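Local coordinates for WipB (Legionella pneumophila, PDB 5NNY), which is a translocated effector and Ser/Thr phosphatase, represented by its calcineurin-like phosphatase domain, that targets the host lysosomal nutrient-sensing machinery, at residues Y75-I84 against F107-Q118. Residues are numbered along the deposited sequence; the frame is centred on the assembly and turned at random.
Sequences YNALIAQIKI and FILKLLQALYDQ
The carbonyl oxygen F107 O is gripped by two donors: Y75 OH, 2.6 Å away, comes from above the carbonyl plane, while L111 N reaches it from the other face in the ordinary helical bond. Tyrosine suits this buried place, where helix 64-79 meets helix 105-117, because its apolar ring can pack against F107 while its hydroxyl donates to a main-chain carbonyl. With CG anti to the backbone N (chi1 -176°), the Y75 ring extends to helix 105-117, where K110 CB sits at its edge. F107 CD1 lies over the centre of the Y75 ring, 3.4 Å above its plane. The pair is oblique, the planes inclined by 31°. F38 of helix 32-42 also meets the Y75 ring.

Beyond the tyrosine the contact turns aliphatic. I79 sends CD1 against L111 CD2 (3.7 Å), and its CG2 branch rests on A114 CB, a methyl small enough to admit a beta-branched neighbour. I82 CD1 touches the same L111 methyl. On the outer flank, the K110 chain bends so that CE passes 3.3 Å from N76 OD1, but its ammonium turns to Q113 OE1 and to a salt bridge with E177, while N76 ND2 is hydrogen-bonded to Y106 OH.

Where helix 105-117 ends, the extended side chain of Q118 carries a donor and an acceptor side by side to strand 83-84. NE2 donates to I82 O (3.0 Å), which lies in the amide plane. OE1 accepts from I84 N (2.9 Å), which stands above its carbonyl plane, away from a lone pair. Swapping N and O would set donor against donor and acceptor against acceptor, so the amide orientation is fixed. I84 CD1 lies against Q118 CD, and I84 CG1 meets L115 CD2. Directional bonds to main-chain atoms at the two ends thus set the position of the apolar contact between them.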
loop_
_atom_site.group_PDB
_atom_site.type_symbol
_atom_site.label_atom_id
_atom_site.label_comp_id
_atom_site.label_asym_id
_atom_site.label_seq_id
_atom_site.Cartn_x
_atom_site.Cartn_y
_atom_site.Cartn_z
ATOM N N TYR A 75 11.995 9.914 -15.926
ATOM C CA TYR A 75 10.769 9.462 -15.280
ATOM C C TYR A 75 10.043 10.630 -14.629
ATOM O O TYR A 75 8.825 10.782 -14.781
ATOM C CB TYR A 75 11.070 8.374 -14.240
ATOM C CG TYR A 75 9.803 7.837 -13.631
ATOM C CD1 TYR A 75 9.014 6.929 -14.329
ATOM C CD2 TYR A 75 9.355 8.280 -12.393
ATOM C CE1 TYR A 75 7.830 6.436 -13.801
ATOM C CE2 TYR A 75 8.152 7.802 -11.864
ATOM C CZ TYR A 75 7.412 6.873 -12.572
ATOM O OH TYR A 75 6.232 6.388 -12.069
ATOM N N ASN A 76 10.779 11.468 -13.891
ATOM C CA ASN A 76 10.144 12.597 -13.216
ATOM C C ASN A 76 9.640 13.639 -14.213
ATOM O O ASN A 76 8.660 14.340 -13.929
ATOM C CB ASN A 76 11.113 13.230 -12.213
ATOM C CG ASN A 76 11.351 12.347 -10.996
ATOM O OD1 ASN A 76 10.604 11.396 -10.748
ATOM N ND2 ASN A 76 12.380 12.663 -10.230
ATOM N N ALA A 77 10.293 13.764 -15.374
ATOM C CA ALA A 77 9.754 14.623 -16.435
ATOM C C ALA A 77 8.422 14.092 -16.957
ATOM O O ALA A 77 7.529 14.871 -17.319
ATOM C CB ALA A 77 10.759 14.741 -17.579
ATOM N N LEU A 78 8.273 12.765 -17.039
ATOM C CA LEU A 78 6.983 12.218 -17.451
ATOM C C LEU A 78 5.922 12.480 -16.393
ATOM O O LEU A 78 4.795 12.870 -16.720
ATOM C CB LEU A 78 7.108 10.720 -17.740
ATOM C CG LEU A 78 7.986 10.292 -18.920
ATOM C CD1 LEU A 78 8.059 8.769 -19.044
ATOM C CD2 LEU A 78 7.484 10.906 -20.222
ATOM N N ILE A 79 6.264 12.274 -15.119
ATOM C CA ILE A 79 5.311 12.541 -14.037
ATOM C C ILE A 79 4.824 13.988 -14.097
ATOM O O ILE A 79 3.639 14.277 -13.879
ATOM C CB ILE A 79 5.958 12.225 -12.676
ATOM C CG1 ILE A 79 6.313 10.734 -12.575
ATOM C CG2 ILE A 79 5.065 12.690 -11.523
ATOM C CD1 ILE A 79 5.097 9.771 -12.602
ATOM N N ALA A 80 5.738 14.919 -14.371
ATOM C CA ALA A 80 5.411 16.342 -14.437
ATOM C C ALA A 80 4.479 16.678 -15.589
ATOM O O ALA A 80 3.937 17.790 -15.619
ATOM C CB ALA A 80 6.689 17.167 -14.575
ATOM N N GLN A 81 4.310 15.776 -16.537
ATOM C CA GLN A 81 3.389 15.950 -17.648
ATOM C C GLN A 81 2.099 15.156 -17.486
ATOM O O GLN A 81 1.322 15.053 -18.444
ATOM C CB GLN A 81 4.079 15.561 -18.949
ATOM C CG GLN A 81 5.263 16.451 -19.273
ATOM C CD GLN A 81 5.961 16.023 -20.535
ATOM O OE1 GLN A 81 5.447 16.242 -21.631
ATOM N NE2 GLN A 81 7.130 15.381 -20.391
ATOM N N ILE A 82 1.866 14.564 -16.316
ATOM C CA ILE A 82 0.628 13.858 -16.015
ATOM C C ILE A 82 -0.317 14.847 -15.347
ATOM O O ILE A 82 0.095 15.615 -14.468
ATOM C CB ILE A 82 0.892 12.637 -15.120
ATOM C CG1 ILE A 82 1.644 11.556 -15.915
ATOM C CG2 ILE A 82 -0.401 12.103 -14.541
ATOM C CD1 ILE A 82 2.144 10.361 -15.046
ATOM N N LYS A 83 -1.563 14.879 -15.805
ATOM C CA LYS A 83 -2.577 15.745 -15.222
ATOM C C LYS A 83 -3.693 14.894 -14.649
ATOM O O LYS A 83 -4.195 13.989 -15.315
ATOM C CB LYS A 83 -3.152 16.728 -16.249
ATOM C CG LYS A 83 -3.609 18.023 -15.596
ATOM C CD LYS A 83 -4.706 18.710 -16.370
ATOM C CE LYS A 83 -5.208 19.911 -15.583
ATOM N NZ LYS A 83 -5.189 19.639 -14.114
ATOM N N ILE A 84 -4.064 15.189 -13.410
ATOM C CA ILE A 84 -5.249 14.600 -12.806
ATOM C C ILE A 84 -6.456 15.349 -13.354
ATOM O O ILE A 84 -6.508 16.583 -13.295
ATOM C CB ILE A 84 -5.187 14.669 -11.273
ATOM C CG1 ILE A 84 -4.335 13.522 -10.710
ATOM C CG2 ILE A 84 -6.573 14.580 -10.665
ATOM C CD1 ILE A 84 -2.868 13.521 -11.150
ATOM N N PHE A 107 8.848 4.429 -8.604
ATOM C CA PHE A 107 7.914 4.759 -9.681
ATOM C C PHE A 107 6.512 5.008 -9.140
ATOM O O PHE A 107 5.872 6.012 -9.476
ATOM C CB PHE A 107 7.892 3.646 -10.728
ATOM C CG PHE A 107 9.158 3.550 -11.570
ATOM C CD1 PHE A 107 10.027 4.635 -11.709
ATOM C CD2 PHE A 107 9.421 2.390 -12.274
ATOM C CE1 PHE A 107 11.164 4.538 -12.516
ATOM C CE2 PHE A 107 10.542 2.283 -13.096
ATOM C CZ PHE A 107 11.421 3.368 -13.220
ATOM N N ILE A 108 6.028 4.113 -8.276
ATOM C CA ILE A 108 4.682 4.260 -7.735
ATOM C C ILE A 108 4.656 5.357 -6.683
ATOM O O ILE A 108 3.652 6.055 -6.530
ATOM C CB ILE A 108 4.165 2.904 -7.204
ATOM C CG1 ILE A 108 3.692 2.065 -8.397
ATOM C CG2 ILE A 108 3.042 3.074 -6.172
ATOM C CD1 ILE A 108 2.918 0.833 -8.083
ATOM N N LEU A 109 5.771 5.571 -5.978
ATOM C CA LEU A 109 5.808 6.657 -4.998
ATOM C C LEU A 109 5.612 8.012 -5.668
ATOM O O LEU A 109 4.916 8.887 -5.134
ATOM C CB LEU A 109 7.125 6.635 -4.222
ATOM C CG LEU A 109 7.297 5.536 -3.170
ATOM C CD1 LEU A 109 8.715 5.573 -2.574
ATOM C CD2 LEU A 109 6.241 5.693 -2.076
ATOM N N LYS A 110 6.227 8.207 -6.838
ATOM C CA LYS A 110 6.067 9.463 -7.564
ATOM C C LYS A 110 4.657 9.604 -8.104
ATOM O O LYS A 110 4.130 10.721 -8.185
ATOM C CB LYS A 110 7.069 9.559 -8.716
ATOM C CG LYS A 110 8.511 9.767 -8.268
ATOM C CD LYS A 110 8.640 10.910 -7.267
ATOM C CE LYS A 110 9.054 12.220 -7.939
ATOM N NZ LYS A 110 8.966 13.382 -6.979
ATOM N N LEU A 111 4.045 8.488 -8.507
ATOM C CA LEU A 111 2.660 8.527 -8.978
ATOM C C LEU A 111 1.714 8.910 -7.853
ATOM O O LEU A 111 0.824 9.745 -8.041
ATOM C CB LEU A 111 2.252 7.180 -9.587
ATOM C CG LEU A 111 2.684 7.011 -11.047
ATOM C CD1 LEU A 111 2.444 5.599 -11.506
ATOM C CD2 LEU A 111 1.936 7.997 -11.971
ATOM N N LEU A 112 1.880 8.292 -6.679
ATOM C CA LEU A 112 1.080 8.669 -5.521
ATOM C C LEU A 112 1.252 10.148 -5.189
ATOM O O LEU A 112 0.282 10.831 -4.859
ATOM C CB LEU A 112 1.448 7.809 -4.308
ATOM C CG LEU A 112 1.176 6.308 -4.435
ATOM C CD1 LEU A 112 1.642 5.534 -3.188
ATOM C CD2 LEU A 112 -0.329 6.054 -4.718
ATOM N N GLN A 113 2.487 10.652 -5.240
ATOM C CA GLN A 113 2.728 12.064 -4.937
ATOM C C GLN A 113 1.982 12.989 -5.899
ATOM O O GLN A 113 1.373 13.981 -5.478
ATOM C CB GLN A 113 4.228 12.336 -4.981
ATOM C CG GLN A 113 4.648 13.742 -4.574
ATOM C CD GLN A 113 6.161 13.860 -4.613
ATOM O OE1 GLN A 113 6.783 13.442 -5.583
ATOM N NE2 GLN A 113 6.757 14.395 -3.552
ATOM N N ALA A 114 2.009 12.677 -7.194
ATOM C CA ALA A 114 1.271 13.480 -8.168
ATOM C C ALA A 114 -0.236 13.390 -7.942
ATOM O O ALA A 114 -0.948 14.394 -8.056
ATOM C CB ALA A 114 1.616 13.037 -9.586
ATOM N N LEU A 115 -0.742 12.196 -7.629
ATOM C CA LEU A 115 -2.162 12.067 -7.306
ATOM C C LEU A 115 -2.530 12.983 -6.147
ATOM O O LEU A 115 -3.514 13.735 -6.213
ATOM C CB LEU A 115 -2.492 10.607 -6.982
ATOM C CG LEU A 115 -2.546 9.659 -8.175
ATOM C CD1 LEU A 115 -2.699 8.205 -7.732
ATOM C CD2 LEU A 115 -3.693 10.055 -9.130
ATOM N N TYR A 116 -1.717 12.975 -5.094
ATOM C CA TYR A 116 -2.011 13.782 -3.914
ATOM C C TYR A 116 -1.889 15.275 -4.228
ATOM O O TYR A 116 -2.789 16.070 -3.913
ATOM C CB TYR A 116 -1.074 13.362 -2.767
ATOM C CG TYR A 116 -0.974 14.356 -1.619
ATOM C CD1 TYR A 116 -1.976 14.437 -0.661
ATOM C CD2 TYR A 116 0.130 15.206 -1.497
ATOM C CE1 TYR A 116 -1.889 15.333 0.389
ATOM C CE2 TYR A 116 0.228 16.111 -0.444
ATOM C CZ TYR A 116 -0.789 16.162 0.495
ATOM O OH TYR A 116 -0.720 17.051 1.547
ATOM N N ASP A 117 -0.785 15.671 -4.867
ATOM C CA ASP A 117 -0.526 17.082 -5.122
ATOM C C ASP A 117 -1.582 17.703 -6.028
ATOM O O ASP A 117 -1.836 18.904 -5.933
ATOM C CB ASP A 117 0.861 17.255 -5.735
ATOM C CG ASP A 117 1.237 18.711 -5.916
ATOM O OD1 ASP A 117 1.228 19.451 -4.908
ATOM O OD2 ASP A 117 1.546 19.108 -7.060
ATOM N N GLN A 118 -2.212 16.914 -6.893
ATOM C CA GLN A 118 -3.245 17.442 -7.775
ATOM C C GLN A 118 -4.657 17.127 -7.307
ATOM O O GLN A 118 -5.605 17.315 -8.082
ATOM C CB GLN A 118 -3.027 16.917 -9.198
ATOM C CG GLN A 118 -1.684 17.331 -9.786
ATOM C CD GLN A 118 -1.564 16.956 -11.241
ATOM O OE1 GLN A 118 -2.493 17.170 -12.033
ATOM N NE2 GLN A 118 -0.418 16.380 -11.612
#